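Local atomic coordinates of peroxinectin A (Dictyostelium discoideum, PDB entry 6ERC), a protein that catalyses, as a secreted haem enzyme, the oxidation of phenolic donors and of iodide and thiocyanate by hydrogen peroxide. Residues N73-F78 against Q263-D268; L79-A84 against E211-E216. One frame throughout, in Å; residues are numbered along the deposited sequence.

Contact 1. Residues N73-F78 against Q263-D268; sequences NMWGQF and QKITYD. With HEM (protoporphyrin IX containing Fe), chain F.
Two helical segments, 73-78 and 263-268, draw closest at Trp75 and Thr266, whose CA atoms lie 8.4 Å apart, so that the gap is bridged by side chains and not by backbone. Most of the bridging falls to one indole. With CG of Trp75 opposite the backbone N (chi1 -172°), the ring is carried across to helix 247-275, where the Trp75 side chain crosses those of Ile265 and Thr266 at about a right angle. The methyl CG2 of Ile265 sits over one face in a CH-pi contact, 3.9 Å from the centroid of the six-membered ring of Trp75, and displaced toward the rim, as its 3.6 Å approach to Trp75 CE2 reflects. On the opposite face lies CD2 of Phe78, from the next turn of the same helix. The polar edge is used too: Trp75 NE1 donates in the ring plane to Thr266 OG1 in a weak hydrogen bond of 3.3 Å, at a fairly straight 156°. That hydroxyl gives its own hydrogen to the carbonyl of Ile262 one turn back, which leaves its oxygen to receive the indole N-H. The other side of helix 70-80 belongs to the haem. The extended Gln77 lays its amide over the porphyrin, NE2 being 3.6 Å from the haem atom C4B, while the CA of Gly76 comes within 3.8 Å of the vinyl carbon CBC. This is the distal helix of the animal haem peroxidases, the helix that leads to the distal histidine, here packed by its far side on helix 247-275.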
ATOM      1  N   ASN A  73      -5.947  -1.268  -8.199  1.00 49.84           N
ATOM      2  CA  ASN A  73      -5.104  -1.754  -7.115  1.00 50.68           C
ATOM      3  C   ASN A  73      -3.671  -1.259  -7.244  1.00 48.85           C
ATOM      4  O   ASN A  73      -2.950  -1.221  -6.241  1.00 48.43           O
ATOM      5  CB  ASN A  73      -5.150  -3.289  -7.039  1.00 51.97           C
ATOM      6  CG  ASN A  73      -4.266  -3.972  -8.062  1.00 51.46           C
ATOM      7  OD1 ASN A  73      -3.037  -3.894  -7.999  1.00 50.82           O
ATOM      8  ND2 ASN A  73      -4.891  -4.690  -8.988  1.00 51.79           N
ATOM      9  N   MET A  74      -3.249  -0.856  -8.444  1.00 49.34           N
ATOM     10  CA  MET A  74      -1.960  -0.186  -8.577  1.00 49.54           C
ATOM     11  C   MET A  74      -1.960   1.148  -7.842  1.00 48.52           C
ATOM     12  O   MET A  74      -0.953   1.532  -7.236  1.00 47.87           O
ATOM     13  CB  MET A  74      -1.619   0.009 -10.053  1.00 50.36           C
ATOM     14  CG  MET A  74      -1.231  -1.276 -10.765  1.00 51.56           C
ATOM     15  SD  MET A  74       0.268  -2.026 -10.089  1.00 52.35           S
ATOM     16  CE  MET A  74       0.409  -3.475 -11.128  1.00 51.96           C
ATOM     17  N   TRP A  75      -3.083   1.870  -7.875  1.00 47.62           N
ATOM     18  CA  TRP A  75      -3.171   3.100  -7.096  1.00 49.53           C
ATOM     19  C   TRP A  75      -3.260   2.797  -5.608  1.00 48.54           C
ATOM     20  O   TRP A  75      -2.670   3.512  -4.789  1.00 47.52           O
ATOM     21  CB  TRP A  75      -4.370   3.936  -7.531  1.00 50.11           C
ATOM     22  CG  TRP A  75      -4.356   5.281  -6.884  1.00 50.33           C
ATOM     23  CD1 TRP A  75      -5.075   5.680  -5.796  1.00 50.36           C
ATOM     24  CD2 TRP A  75      -3.555   6.402  -7.269  1.00 49.93           C
ATOM     25  NE1 TRP A  75      -4.777   6.986  -5.486  1.00 49.77           N
ATOM     26  CE2 TRP A  75      -3.846   7.450  -6.376  1.00 50.24           C
ATOM     27  CE3 TRP A  75      -2.623   6.620  -8.287  1.00 51.35           C
ATOM     28  CZ2 TRP A  75      -3.240   8.700  -6.472  1.00 52.68           C
ATOM     29  CZ3 TRP A  75      -2.024   7.862  -8.380  1.00 51.32           C
ATOM     30  CH2 TRP A  75      -2.333   8.885  -7.478  1.00 51.64           C
ATOM     31  N   GLY A  76      -4.007   1.755  -5.240  1.00 51.01           N
ATOM     32  CA  GLY A  76      -4.068   1.360  -3.841  1.00 48.48           C
ATOM     33  C   GLY A  76      -2.695   1.064  -3.273  1.00 46.84           C
ATOM     34  O   GLY A  76      -2.340   1.538  -2.193  1.00 45.82           O
ATOM     35  N   GLN A  77      -1.902   0.277  -4.000  1.00 48.09           N
ATOM     36  CA  GLN A  77      -0.541  -0.006  -3.560  1.00 51.16           C
ATOM     37  C   GLN A  77       0.300   1.263  -3.559  1.00 50.16           C
ATOM     38  O   GLN A  77       1.134   1.468  -2.668  1.00 49.10           O
ATOM     39  CB  GLN A  77       0.088  -1.070  -4.457  1.00 50.53           C
ATOM     40  CG  GLN A  77       1.433  -1.576  -3.969  1.00 51.23           C
ATOM     41  CD  GLN A  77       2.033  -2.607  -4.902  1.00 52.81           C
ATOM     42  OE1 GLN A  77       1.448  -2.941  -5.936  1.00 52.51           O
ATOM     43  NE2 GLN A  77       3.206  -3.120  -4.542  1.00 52.83           N
ATOM     44  N   PHE A  78       0.093   2.128  -4.554  1.00 51.08           N
ATOM     45  CA  PHE A  78       0.773   3.417  -4.574  1.00 50.92           C
ATOM     46  C   PHE A  78       0.324   4.299  -3.418  1.00 49.61           C
ATOM     47  O   PHE A  78       1.127   5.061  -2.871  1.00 49.48           O
ATOM     48  CB  PHE A  78       0.514   4.115  -5.910  1.00 51.05           C
ATOM     49  CG  PHE A  78       1.235   5.419  -6.062  1.00 51.91           C
ATOM     50  CD1 PHE A  78       2.535   5.454  -6.535  1.00 52.51           C
ATOM     51  CD2 PHE A  78       0.614   6.611  -5.738  1.00 51.58           C
ATOM     52  CE1 PHE A  78       3.200   6.649  -6.677  1.00 52.97           C
ATOM     53  CE2 PHE A  78       1.275   7.808  -5.878  1.00 52.06           C
ATOM     54  CZ  PHE A  78       2.570   7.828  -6.350  1.00 53.46           C
ATOM     55  N   GLN A 263      -3.639  13.548  -3.682  1.00 51.93           N
ATOM     56  CA  GLN A 263      -4.747  13.589  -2.736  1.00 51.18           C
ATOM     57  C   GLN A 263      -6.093  13.577  -3.450  1.00 52.74           C
ATOM     58  O   GLN A 263      -7.006  12.842  -3.053  1.00 52.49           O
ATOM     59  CB  GLN A 263      -4.618  14.822  -1.844  1.00 53.31           C
ATOM     60  CG  GLN A 263      -3.464  14.749  -0.863  1.00 52.63           C
ATOM     61  CD  GLN A 263      -3.391  15.957   0.043  1.00 53.79           C
ATOM     62  OE1 GLN A 263      -4.084  16.954  -0.165  1.00 53.88           O
ATOM     63  NE2 GLN A 263      -2.555  15.871   1.068  1.00 54.21           N
ATOM     64  N   LYS A 264      -6.237  14.376  -4.514  1.00 56.85           N
ATOM     65  CA  LYS A 264      -7.540  14.514  -5.162  1.00 56.24           C
ATOM     66  C   LYS A 264      -7.989  13.203  -5.794  1.00 53.65           C
ATOM     67  O   LYS A 264      -9.161  12.823  -5.686  1.00 52.55           O
ATOM     68  CB  LYS A 264      -7.495  15.621  -6.215  1.00 54.90           C
ATOM     69  CG  LYS A 264      -8.875  16.047  -6.708  1.00 56.35           C
ATOM     70  CD  LYS A 264      -8.781  17.002  -7.886  1.00 58.87           C
ATOM     71  CE  LYS A 264     -10.152  17.488  -8.331  1.00 59.30           C
ATOM     72  NZ  LYS A 264     -10.058  18.334  -9.559  1.00 60.15           N
ATOM     73  N   ILE A 265      -7.077  12.504  -6.473  1.00 52.95           N
ATOM     74  CA  ILE A 265      -7.422  11.215  -7.067  1.00 55.07           C
ATOM     75  C   ILE A 265      -7.864  10.235  -5.988  1.00 53.67           C
ATOM     76  O   ILE A 265      -8.775   9.425  -6.197  1.00 52.81           O
ATOM     77  CB  ILE A 265      -6.233  10.668  -7.881  1.00 54.32           C
ATOM     78  CG1 ILE A 265      -6.040  11.499  -9.152  1.00 54.02           C
ATOM     79  CG2 ILE A 265      -6.447   9.194  -8.237  1.00 53.01           C
ATOM     80  CD1 ILE A 265      -4.749  11.225  -9.877  1.00 52.75           C
ATOM     81  N   THR A 266      -7.231  10.295  -4.817  1.00 51.98           N
ATOM     82  CA  THR A 266      -7.581   9.375  -3.743  1.00 51.65           C
ATOM     83  C   THR A 266      -9.010   9.608  -3.262  1.00 51.70           C
ATOM     84  O   THR A 266      -9.800   8.664  -3.157  1.00 52.15           O
ATOM     85  CB  THR A 266      -6.589   9.525  -2.587  1.00 52.11           C
ATOM     86  OG1 THR A 266      -5.268   9.214  -3.050  1.00 50.40           O
ATOM     87  CG2 THR A 266      -6.949   8.593  -1.435  1.00 51.29           C
ATOM     88  N   TYR A 267      -9.364  10.860  -2.974  1.00 50.52           N
ATOM     89  CA  TYR A 267     -10.630  11.160  -2.319  1.00 51.90           C
ATOM     90  C   TYR A 267     -11.764  11.482  -3.285  1.00 52.57           C
ATOM     91  O   TYR A 267     -12.923  11.510  -2.856  1.00 52.49           O
ATOM     92  CB  TYR A 267     -10.456  12.328  -1.348  1.00 51.96           C
ATOM     93  CG  TYR A 267      -9.751  11.942  -0.068  1.00 51.74           C
ATOM     94  CD1 TYR A 267      -8.418  11.554  -0.077  1.00 51.37           C
ATOM     95  CD2 TYR A 267     -10.417  11.968   1.148  1.00 51.17           C
ATOM     96  CE1 TYR A 267      -7.772  11.199   1.089  1.00 49.65           C
ATOM     97  CE2 TYR A 267      -9.776  11.618   2.319  1.00 49.51           C
ATOM     98  CZ  TYR A 267      -8.454  11.236   2.284  1.00 48.53           C
ATOM     99  OH  TYR A 267      -7.807  10.888   3.447  1.00 50.47           O
ATOM    100  N   ASP A 268     -11.471  11.737  -4.559  1.00 54.77           N
ATOM    101  CA  ASP A 268     -12.519  11.949  -5.550  1.00 56.06           C
ATOM    102  C   ASP A 268     -12.759  10.733  -6.432  1.00 56.91           C
ATOM    103  O   ASP A 268     -13.873  10.564  -6.940  1.00 56.64           O
ATOM    104  CB  ASP A 268     -12.182  13.149  -6.445  1.00 56.71           C
ATOM    105  CG  ASP A 268     -12.417  14.482  -5.754  1.00 57.20           C
ATOM    106  OD1 ASP A 268     -12.818  14.487  -4.570  1.00 56.70           O
ATOM    107  OD2 ASP A 268     -12.209  15.530  -6.404  1.00 57.42           O
TER
HETATM  108  CHA HEM F 604       2.425  -4.812   2.540  1.00 54.12           C
HETATM  109  CHB HEM F 604       3.647  -6.899  -1.647  1.00 50.11           C
HETATM  110  CHC HEM F 604      -0.324  -5.006  -3.725  1.00 47.77           C
HETATM  111  CHD HEM F 604      -1.657  -3.127   0.536  1.00 52.38           C
HETATM  112  C1A HEM F 604       3.061  -5.588   1.603  1.00 52.15           C
HETATM  113  C2A HEM F 604       4.187  -6.454   1.849  1.00 50.82           C
HETATM  114  C3A HEM F 604       4.530  -7.038   0.698  1.00 49.41           C
HETATM  115  C4A HEM F 604       3.628  -6.550  -0.321  1.00 49.80           C
HETATM  116  CMA HEM F 604       5.680  -8.043   0.467  1.00 45.54           C
HETATM  117  CAA HEM F 604       4.841  -6.656   3.226  1.00 51.66           C
HETATM  118  CBA HEM F 604       4.541  -8.086   3.651  1.00 52.61           C
HETATM  119  CGA HEM F 604       4.625  -8.204   5.150  1.00 54.79           C
HETATM  120  O1A HEM F 604       3.814  -7.552   5.858  1.00 54.82           O
HETATM  121  O2A HEM F 604       5.498  -8.962   5.641  1.00 54.01           O
HETATM  122  C1B HEM F 604       2.688  -6.546  -2.566  1.00 49.24           C
HETATM  123  C2B HEM F 604       2.709  -6.912  -3.961  1.00 47.71           C
HETATM  124  C3B HEM F 604       1.617  -6.388  -4.544  1.00 48.25           C
HETATM  125  C4B HEM F 604       0.868  -5.676  -3.527  1.00 49.49           C
HETATM  126  CMB HEM F 604       3.841  -7.755  -4.582  1.00 43.14           C
HETATM  127  CAB HEM F 604       1.144  -6.479  -6.013  1.00 47.63           C
HETATM  128  CBB HEM F 604       1.778  -7.201  -6.943  1.00 48.58           C
HETATM  129  C1C HEM F 604      -1.044  -4.338  -2.757  1.00 47.66           C
HETATM  130  C2C HEM F 604      -2.306  -3.644  -2.946  1.00 48.10           C
HETATM  131  C3C HEM F 604      -2.673  -3.120  -1.756  1.00 49.54           C
HETATM  132  C4C HEM F 604      -1.649  -3.474  -0.797  1.00 51.55           C
HETATM  133  CMC HEM F 604      -3.011  -3.595  -4.318  1.00 45.50           C
HETATM  134  CAC HEM F 604      -3.901  -2.284  -1.308  1.00 47.87           C
HETATM  135  CBC HEM F 604      -4.902  -1.880  -2.093  1.00 47.73           C
HETATM  136  C1D HEM F 604      -0.649  -3.382   1.434  1.00 52.10           C
HETATM  137  C2D HEM F 604      -0.578  -2.887   2.790  1.00 51.41           C
HETATM  138  C3D HEM F 604       0.544  -3.365   3.337  1.00 54.18           C
HETATM  139  C4D HEM F 604       1.231  -4.159   2.348  1.00 54.05           C
HETATM  140  CMD HEM F 604      -1.644  -1.996   3.459  1.00 49.08           C
HETATM  141  CAD HEM F 604       1.084  -3.110   4.755  1.00 53.66           C
HETATM  142  CBD HEM F 604       1.739  -1.733   4.697  1.00 54.33           C
HETATM  143  CGD HEM F 604       2.941  -1.661   5.607  1.00 53.26           C
HETATM  144  O1D HEM F 604       4.046  -2.069   5.167  1.00 51.67           O
HETATM  145  O2D HEM F 604       2.812  -1.194   6.767  1.00 51.47           O
HETATM  146  NA  HEM F 604       2.744  -5.669   0.265  1.00 54.14           N
HETATM  147  NB  HEM F 604       1.554  -5.793  -2.333  1.00 54.65           N
HETATM  148  NC  HEM F 604      -0.675  -4.210  -1.435  1.00 52.80           N
HETATM  149  ND  HEM F 604       0.471  -4.153   1.199  1.00 55.15           N
HETATM  150 FE   HEM F 604       1.033  -4.915  -0.558  1.00 61.91          FE

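Contact 2. Residues L79-A84 against E211-E216. With NA (sodium ion), chain K; HEM (protoporphyrin IX containing Fe), chain F.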
ATOM      1  N   LEU A  79      -0.947   4.199  -3.026  1.00 48.78           N
ATOM      2  CA  LEU A  79      -1.467   5.032  -1.948  1.00 48.64           C
ATOM      3  C   LEU A  79      -0.878   4.633  -0.600  1.00 50.92           C
ATOM      4  O   LEU A  79      -0.485   5.496   0.191  1.00 51.11           O
ATOM      5  CB  LEU A  79      -2.992   4.944  -1.918  1.00 48.70           C
ATOM      6  CG  LEU A  79      -3.713   5.679  -0.787  1.00 48.97           C
ATOM      7  CD1 LEU A  79      -3.284   7.137  -0.699  1.00 49.40           C
ATOM      8  CD2 LEU A  79      -5.218   5.580  -0.993  1.00 49.34           C
ATOM      9  N   ILE A  80      -0.815   3.329  -0.311  1.00 52.46           N
ATOM     10  CA  ILE A  80      -0.310   2.903   0.992  1.00 52.51           C
ATOM     11  C   ILE A  80       1.161   3.262   1.142  1.00 52.24           C
ATOM     12  O   ILE A  80       1.622   3.573   2.247  1.00 52.60           O
ATOM     13  CB  ILE A  80      -0.540   1.393   1.214  1.00 52.59           C
ATOM     14  CG1 ILE A  80      -0.130   1.004   2.636  1.00 51.07           C
ATOM     15  CG2 ILE A  80       0.235   0.562   0.203  1.00 53.25           C
ATOM     16  CD1 ILE A  80      -1.072   1.529   3.701  1.00 51.65           C
ATOM     17  N   HIS A  81       1.923   3.221   0.051  1.00 53.16           N
ATOM     18  CA  HIS A  81       3.319   3.632   0.118  1.00 55.86           C
ATOM     19  C   HIS A  81       3.476   5.119   0.418  1.00 56.69           C
ATOM     20  O   HIS A  81       4.603   5.569   0.653  1.00 56.22           O
ATOM     21  CB  HIS A  81       4.030   3.276  -1.188  1.00 55.14           C
ATOM     22  CG  HIS A  81       4.162   1.803  -1.419  1.00 54.27           C
ATOM     23  ND1 HIS A  81       4.599   1.271  -2.613  1.00 54.77           N
ATOM     24  CD2 HIS A  81       3.912   0.747  -0.608  1.00 54.74           C
ATOM     25  CE1 HIS A  81       4.614  -0.047  -2.528  1.00 54.27           C
ATOM     26  NE2 HIS A  81       4.200  -0.391  -1.322  1.00 53.89           N
ATOM     27  N   ASN A  82       2.385   5.885   0.412  1.00 54.17           N
ATOM     28  CA  ASN A  82       2.393   7.264   0.881  1.00 56.10           C
ATOM     29  C   ASN A  82       2.063   7.390   2.362  1.00 55.93           C
ATOM     30  O   ASN A  82       2.051   8.512   2.879  1.00 56.12           O
ATOM     31  CB  ASN A  82       1.388   8.107   0.083  1.00 56.65           C
ATOM     32  CG  ASN A  82       1.964   8.643  -1.211  1.00 57.35           C
ATOM     33  OD1 ASN A  82       2.632   9.678  -1.223  1.00 58.15           O
ATOM     34  ND2 ASN A  82       1.697   7.949  -2.311  1.00 56.31           N
ATOM     35  N   MET A  83       1.805   6.284   3.057  1.00 57.45           N
ATOM     36  CA  MET A  83       1.198   6.375   4.383  1.00 55.40           C
ATOM     37  C   MET A  83       1.869   5.517   5.448  1.00 54.95           C
ATOM     38  O   MET A  83       2.021   5.979   6.580  1.00 54.67           O
ATOM     39  CB  MET A  83      -0.287   5.997   4.279  1.00 53.38           C
ATOM     40  CG  MET A  83      -1.098   6.920   3.385  1.00 51.67           C
ATOM     41  SD  MET A  83      -2.838   6.455   3.264  1.00 46.20           S
ATOM     42  CE  MET A  83      -3.369   6.690   4.953  1.00 50.57           C
ATOM     43  N   ALA A  84       2.255   4.282   5.133  1.00 57.10           N
ATOM     44  CA  ALA A  84       2.682   3.363   6.181  1.00 57.71           C
ATOM     45  C   ALA A  84       3.781   2.430   5.695  1.00 56.58           C
ATOM     46  O   ALA A  84       3.761   1.972   4.550  1.00 56.60           O
ATOM     47  CB  ALA A  84       1.498   2.533   6.690  1.00 56.89           C
ATOM     48  N   GLU A 211      10.525   6.127  -2.714  1.00 61.67           N
ATOM     49  CA  GLU A 211      10.012   5.070  -1.852  1.00 60.93           C
ATOM     50  C   GLU A 211      10.803   3.792  -2.093  1.00 60.18           C
ATOM     51  O   GLU A 211      10.916   3.338  -3.236  1.00 59.41           O
ATOM     52  CB  GLU A 211       8.519   4.846  -2.108  1.00 59.75           C
ATOM     53  CG  GLU A 211       7.694   4.650  -0.842  1.00 60.66           C
ATOM     54  CD  GLU A 211       7.708   3.216  -0.360  1.00 59.42           C
ATOM     55  OE1 GLU A 211       7.705   2.315  -1.222  1.00 59.27           O
ATOM     56  OE2 GLU A 211       7.724   2.989   0.870  1.00 58.05           O
ATOM     57  N   ARG A 212      11.337   3.214  -1.011  1.00 60.94           N
ATOM     58  CA  ARG A 212      12.251   2.076  -1.120  1.00 62.40           C
ATOM     59  C   ARG A 212      11.687   0.977  -2.014  1.00 60.82           C
ATOM     60  O   ARG A 212      12.374   0.470  -2.909  1.00 60.52           O
ATOM     61  CB  ARG A 212      12.551   1.507   0.271  1.00 61.96           C
ATOM     62  CG  ARG A 212      13.257   2.460   1.225  1.00 63.02           C
ATOM     63  CD  ARG A 212      13.486   1.801   2.586  1.00 62.48           C
ATOM     64  NE  ARG A 212      14.471   0.719   2.521  1.00 64.50           N
ATOM     65  CZ  ARG A 212      15.758   0.833   2.844  1.00 64.43           C
ATOM     66  NH1 ARG A 212      16.255   1.986   3.272  1.00 64.51           N
ATOM     67  NH2 ARG A 212      16.559  -0.220   2.743  1.00 65.16           N
ATOM     68  N   ARG A 213      10.442   0.581  -1.772  1.00 57.60           N
ATOM     69  CA  ARG A 213       9.820  -0.524  -2.500  1.00 58.46           C
ATOM     70  C   ARG A 213       9.073  -0.046  -3.739  1.00 56.71           C
ATOM     71  O   ARG A 213       8.001  -0.559  -4.075  1.00 55.61           O
ATOM     72  CB  ARG A 213       8.897  -1.303  -1.564  1.00 57.97           C
ATOM     73  CG  ARG A 213       7.875  -0.446  -0.829  1.00 58.14           C
ATOM     74  CD  ARG A 213       7.123  -1.203   0.248  1.00 58.39           C
ATOM     75  NE  ARG A 213       6.425  -0.278   1.139  1.00 58.43           N
ATOM     76  CZ  ARG A 213       5.539  -0.637   2.064  1.00 60.95           C
ATOM     77  NH1 ARG A 213       5.219  -1.920   2.238  1.00 61.18           N
ATOM     78  NH2 ARG A 213       4.966   0.293   2.817  1.00 60.60           N
ATOM     79  N   GLY A 214       9.628   0.940  -4.447  1.00 58.31           N
ATOM     80  CA  GLY A 214       8.997   1.412  -5.666  1.00 57.59           C
ATOM     81  C   GLY A 214       9.161   0.452  -6.827  1.00 56.98           C
ATOM     82  O   GLY A 214       8.328   0.429  -7.738  1.00 56.55           O
ATOM     83  N   ASN A 215      10.225  -0.348  -6.816  1.00 55.85           N
ATOM     84  CA  ASN A 215      10.457  -1.324  -7.871  1.00 55.44           C
ATOM     85  C   ASN A 215       9.642  -2.599  -7.698  1.00 56.88           C
ATOM     86  O   ASN A 215       9.787  -3.510  -8.520  1.00 55.22           O
ATOM     87  CB  ASN A 215      11.942  -1.689  -7.935  1.00 55.97           C
ATOM     88  CG  ASN A 215      12.819  -0.510  -8.308  1.00 57.57           C
ATOM     89  OD1 ASN A 215      13.124  -0.293  -9.481  1.00 55.24           O
ATOM     90  ND2 ASN A 215      13.235   0.254  -7.305  1.00 59.11           N
ATOM     91  N   GLU A 216       8.798  -2.685  -6.662  1.00 58.53           N
ATOM     92  CA  GLU A 216       8.087  -3.929  -6.371  1.00 56.48           C
ATOM     93  C   GLU A 216       7.467  -4.520  -7.632  1.00 55.90           C
ATOM     94  O   GLU A 216       7.627  -5.714  -7.912  1.00 57.54           O
ATOM     95  CB  GLU A 216       7.015  -3.686  -5.304  1.00 57.67           C
ATOM     96  CG  GLU A 216       6.538  -4.954  -4.576  1.00 57.82           C
ATOM     97  CD  GLU A 216       5.383  -5.668  -5.270  1.00 57.48           C
ATOM     98  OE1 GLU A 216       5.009  -5.268  -6.391  1.00 57.85           O
ATOM     99  OE2 GLU A 216       4.845  -6.634  -4.683  1.00 60.23           O
TER
HETATM  100 NA    NA K 609       3.735  10.085   3.683  1.00 57.05          NA
HETATM  101  CHA HEM F 604       2.425  -4.812   2.540  1.00 54.12           C
HETATM  102  CHB HEM F 604       3.647  -6.899  -1.647  1.00 50.11           C
HETATM  103  CHC HEM F 604      -0.324  -5.006  -3.725  1.00 47.77           C
HETATM  104  CHD HEM F 604      -1.657  -3.127   0.536  1.00 52.38           C
HETATM  105  C1A HEM F 604       3.061  -5.588   1.603  1.00 52.15           C
HETATM  106  C2A HEM F 604       4.187  -6.454   1.849  1.00 50.82           C
HETATM  107  C3A HEM F 604       4.530  -7.038   0.698  1.00 49.41           C
HETATM  108  C4A HEM F 604       3.628  -6.550  -0.321  1.00 49.80           C
HETATM  109  CMA HEM F 604       5.680  -8.043   0.467  1.00 45.54           C
HETATM  110  CAA HEM F 604       4.841  -6.656   3.226  1.00 51.66           C
HETATM  111  CBA HEM F 604       4.541  -8.086   3.651  1.00 52.61           C
HETATM  112  CGA HEM F 604       4.625  -8.204   5.150  1.00 54.79           C
HETATM  113  O1A HEM F 604       3.814  -7.552   5.858  1.00 54.82           O
HETATM  114  O2A HEM F 604       5.498  -8.962   5.641  1.00 54.01           O
HETATM  115  C1B HEM F 604       2.688  -6.546  -2.566  1.00 49.24           C
HETATM  116  C2B HEM F 604       2.709  -6.912  -3.961  1.00 47.71           C
HETATM  117  C3B HEM F 604       1.617  -6.388  -4.544  1.00 48.25           C
HETATM  118  C4B HEM F 604       0.868  -5.676  -3.527  1.00 49.49           C
HETATM  119  CMB HEM F 604       3.841  -7.755  -4.582  1.00 43.14           C
HETATM  120  CAB HEM F 604       1.144  -6.479  -6.013  1.00 47.63           C
HETATM  121  CBB HEM F 604       1.778  -7.201  -6.943  1.00 48.58           C
HETATM  122  C1C HEM F 604      -1.044  -4.338  -2.757  1.00 47.66           C
HETATM  123  C2C HEM F 604      -2.306  -3.644  -2.946  1.00 48.10           C
HETATM  124  C3C HEM F 604      -2.673  -3.120  -1.756  1.00 49.54           C
HETATM  125  C4C HEM F 604      -1.649  -3.474  -0.797  1.00 51.55           C
HETATM  126  CMC HEM F 604      -3.011  -3.595  -4.318  1.00 45.50           C
HETATM  127  CAC HEM F 604      -3.901  -2.284  -1.308  1.00 47.87           C
HETATM  128  CBC HEM F 604      -4.902  -1.880  -2.093  1.00 47.73           C
HETATM  129  C1D HEM F 604      -0.649  -3.382   1.434  1.00 52.10           C
HETATM  130  C2D HEM F 604      -0.578  -2.887   2.790  1.00 51.41           C
HETATM  131  C3D HEM F 604       0.544  -3.365   3.337  1.00 54.18           C
HETATM  132  C4D HEM F 604       1.231  -4.159   2.348  1.00 54.05           C
HETATM  133  CMD HEM F 604      -1.644  -1.996   3.459  1.00 49.08           C
HETATM  134  CAD HEM F 604       1.084  -3.110   4.755  1.00 53.66           C
HETATM  135  CBD HEM F 604       1.739  -1.733   4.697  1.00 54.33           C
HETATM  136  CGD HEM F 604       2.941  -1.661   5.607  1.00 53.26           C
HETATM  137  O1D HEM F 604       4.046  -2.069   5.167  1.00 51.67           O
HETATM  138  O2D HEM F 604       2.812  -1.194   6.767  1.00 51.47           O
HETATM  139  NA  HEM F 604       2.744  -5.669   0.265  1.00 54.14           N
HETATM  140  NB  HEM F 604       1.554  -5.793  -2.333  1.00 54.65           N
HETATM  141  NC  HEM F 604      -0.675  -4.210  -1.435  1.00 52.80           N
HETATM  142  ND  HEM F 604       0.471  -4.153   1.199  1.00 55.15           N
HETATM  143 FE   HEM F 604       1.033  -4.915  -0.558  1.00 61.91          FE
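His81 and Glu211 bring their CA atoms within 7.1 Å, but it is Arg213 that packs most intimately on the histidine. The arginine starts with CG wedged between its own backbone N and carbonyl carbon (chi1 53°), then runs extended to NE across one face of the imidazole. CG stands 3.9 Å from the centroid of the His81 ring in a CH-pi contact, and further along Arg213 NE lies 3.2 Å from His81 CD2, the ring and guanidinium planes lying 24° from parallel. At the guanidinium edge, in its plane, the carbonyl oxygen of Ala84 comes within 2.7 Å of Arg213 NH2, though at too poor an angle for a hydrogen bond. Near that plane too, Glu211 OE2 forms a salt bridge of 3.5 Å with Arg213 NE. This is the distal haem pocket of the animal peroxidases: His81, the predicted proton acceptor, does not ligate the haem iron, and Arg213 is the predicted transition-state stabiliser. The guanidinium is further steadied by the haem propionate, Arg213 NH1 donating to O1D over 3.2 Å at 145°, with a weaker bond from NH2. Glu216 fastens the cofactor covalently, its OE2 being 1.5 Å from the haem methyl CMB, consistent with the ester links of the mammalian enzymes. Away from the imidazole the fit slackens. Ala84 turns its CB away from 211-216. Asn82 also faces away, lending its backbone oxygen to the sodium ion alongside Gly147, Tyr149, Asp151 and Asn153. Partly exposed Arg212 leaves the pocket altogether, to pair with Asp195.

Read from the N terminus, helix 70-80 supplies the first half of contact 1 and begins that of contact 2 without a break. The chain then runs through strands 91-96, 113-124 and 139-144 and the remaining sodium ligands between Gly147 and Asn153 before 211-216 returns to 79-84, closing the inner loop. Helix 218-241 follows, and helix 247-275 closes the wider loop at 73-78, so contact 2 lies wholly within the span of contact 1. The two also meet in space: Leu79 CD2 packs 3.5 Å from Thr266 CG2, and Gln77 NE2 makes a weak hydrogen bond to Glu216 OE1. Helix 70-80 and the turn that follows it thereby join helix 247-275 to the haem-bound loop.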